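Local coordinates for protein haloacid delahogenase-like family hydrolase (Xanthomonas campestris pv. campestris, PDB 2PKE) that binds a magnesium ion and is probably a phosphatase of the haloacid dehalogenase superfamily, at residues A[17-20]-A[21-25]. Sequence-based numbering, arbitrary orientation.
With MG (magnesium ion), chain C.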
loop_
_atom_site.group_PDB
_atom_site.type_symbol
_atom_site.label_atom_id
_atom_site.label_comp_id
_atom_site.label_asym_id
_atom_site.label_seq_id
_atom_site.Cartn_x
_atom_site.Cartn_y
_atom_site.Cartn_z
ATOM N N GLY A 17 -0.179 -5.574 -19.261
ATOM C CA GLY A 17 -0.225 -5.588 -17.838
ATOM C C GLY A 17 -0.283 -7.016 -17.379
ATOM O O GLY A 17 -0.851 -7.850 -18.068
ATOM N N PHE A 18 0.327 -7.305 -16.217
ATOM C CA PHE A 18 0.318 -8.620 -15.647
ATOM C C PHE A 18 -0.204 -8.530 -14.234
ATOM O O PHE A 18 0.265 -7.696 -13.450
ATOM C CB PHE A 18 1.736 -9.198 -15.586
ATOM C CG PHE A 18 2.349 -9.448 -16.932
ATOM C CD1 PHE A 18 2.952 -8.433 -17.636
ATOM C CD2 PHE A 18 2.285 -10.703 -17.502
ATOM C CE1 PHE A 18 3.510 -8.682 -18.895
ATOM C CE2 PHE A 18 2.847 -10.940 -18.733
ATOM C CZ PHE A 18 3.460 -9.913 -19.420
ATOM N N ASP A 19 -1.095 -9.428 -13.864
ATOM C CA ASP A 19 -1.358 -9.709 -12.441
ATOM C C ASP A 19 -0.154 -10.417 -11.798
ATOM O O ASP A 19 0.733 -10.944 -12.483
ATOM C CB ASP A 19 -2.618 -10.578 -12.330
ATOM C CG ASP A 19 -2.995 -10.944 -10.912
ATOM O OD1 ASP A 19 -2.940 -10.075 -10.002
ATOM O OD2 ASP A 19 -3.363 -12.139 -10.679
ATOM N N GLY A 20 -0.077 -10.419 -10.471
ATOM C CA GLY A 20 1.018 -11.179 -9.821
ATOM C C GLY A 20 0.545 -12.516 -9.260
ATOM O O GLY A 20 0.869 -13.587 -9.782
ATOM N N ASP A 21 -0.189 -12.446 -8.168
ATOM C CA ASP A 21 -0.583 -13.635 -7.407
ATOM C C ASP A 21 -1.378 -14.587 -8.292
ATOM O O ASP A 21 -2.401 -14.201 -8.895
ATOM C CB ASP A 21 -1.478 -13.245 -6.226
ATOM C CG ASP A 21 -0.754 -12.528 -5.077
ATOM O OD1 ASP A 21 0.440 -12.645 -4.847
ATOM O OD2 ASP A 21 -1.462 -11.864 -4.298
ATOM N N ASP A 22 -0.862 -15.792 -8.450
ATOM C CA ASP A 22 -1.509 -16.860 -9.200
ATOM C C ASP A 22 -1.496 -16.664 -10.712
ATOM O O ASP A 22 -2.191 -17.396 -11.438
ATOM C CB ASP A 22 -2.931 -17.084 -8.703
ATOM C CG ASP A 22 -2.988 -17.201 -7.204
ATOM O OD1 ASP A 22 -2.257 -18.057 -6.667
ATOM O OD2 ASP A 22 -3.692 -16.363 -6.596
ATOM N N THR A 23 -0.682 -15.704 -11.155
ATOM C CA THR A 23 -0.449 -15.403 -12.568
ATOM C C THR A 23 1.086 -15.512 -12.854
ATOM O O THR A 23 1.519 -16.316 -13.701
ATOM C CB THR A 23 -0.971 -14.003 -12.989
ATOM O OG1 THR A 23 -2.396 -13.946 -12.847
ATOM C CG2 THR A 23 -0.565 -13.711 -14.436
ATOM N N LEU A 24 1.884 -14.701 -12.152
ATOM C CA LEU A 24 3.350 -14.775 -12.235
ATOM C C LEU A 24 3.971 -15.745 -11.209
ATOM O O LEU A 24 5.016 -16.324 -11.470
ATOM C CB LEU A 24 3.987 -13.387 -12.073
ATOM C CG LEU A 24 3.520 -12.269 -13.013
ATOM C CD1 LEU A 24 4.137 -10.972 -12.535
ATOM C CD2 LEU A 24 3.907 -12.579 -14.431
ATOM N N TRP A 25 3.357 -15.877 -10.040
ATOM C CA TRP A 25 3.920 -16.729 -8.985
ATOM C C TRP A 25 2.765 -17.384 -8.254
ATOM O O TRP A 25 1.631 -16.937 -8.359
ATOM C CB TRP A 25 4.820 -15.897 -8.001
ATOM C CG TRP A 25 4.168 -14.665 -7.465
ATOM C CD1 TRP A 25 3.126 -14.627 -6.585
ATOM C CD2 TRP A 25 4.458 -13.307 -7.802
ATOM N NE1 TRP A 25 2.761 -13.342 -6.337
ATOM C CE2 TRP A 25 3.567 -12.498 -7.058
ATOM C CE3 TRP A 25 5.409 -12.688 -8.632
ATOM C CZ2 TRP A 25 3.562 -11.106 -7.137
ATOM C CZ3 TRP A 25 5.417 -11.311 -8.694
ATOM C CH2 TRP A 25 4.488 -10.528 -7.982
HETATM MG MG MG C . -4.193 -13.256 -9.260
HETATM O O HOH W 1 -3.812 -11.525 -8.054
HETATM O O HOH W 2 -5.084 -14.520 -7.885
HETATM O O HOH W 3 -6.091 -12.370 -9.856
#
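The magnesium-binding loop at the end of strand 15-18 folds back on itself here, so that Asp19 OD2 (2.0 Å) and Asp21 O (2.1 Å) both bind the magnesium ion. Three waters and Asn187 OD1 complete six ligands. With CG anti to the backbone N (chi1 180°), the Asp19 carboxylate reaches the metal through OD2, while OD1 accepts a hydrogen bond from a metal-bound water and forms a salt bridge with Lys163. Asp22 OD2 accepts from a second metal water, and its OD1 accepts a hydrogen bond from the backbone N of Glu28. The single hydroxyl proton of Thr23 has two acceptors within reach, Asp19 OD2 at 3.0 Å from OG1 and Asn187 OD1, both ligands of the metal. The turn is gathered on Gly20 O: Leu24 N meets it in the carbonyl plane on a lone pair at 2.8 Å, Thr23 N comes from above that plane at 3.0 Å, and Trp25 N adds a weak bond. Gly20 CA packs over one face of the Trp25 six-membered ring, while Trp25 NE1 gives a nearly straight bond (169°) to the anti lone pair of Asp21 OD1, 2.8 Å away in the ring plane; Lys144 pairs with the same oxygen. On the side of helix 117-125, Leu24 CD2 rests against Phe18 CD2 at 3.9 Å. Asp19, Asp21 and Thr23 match the DxDx(T/V) signature, consistent with the metal-binding loop after the first Rossmann-like strand in HAD phosphatases.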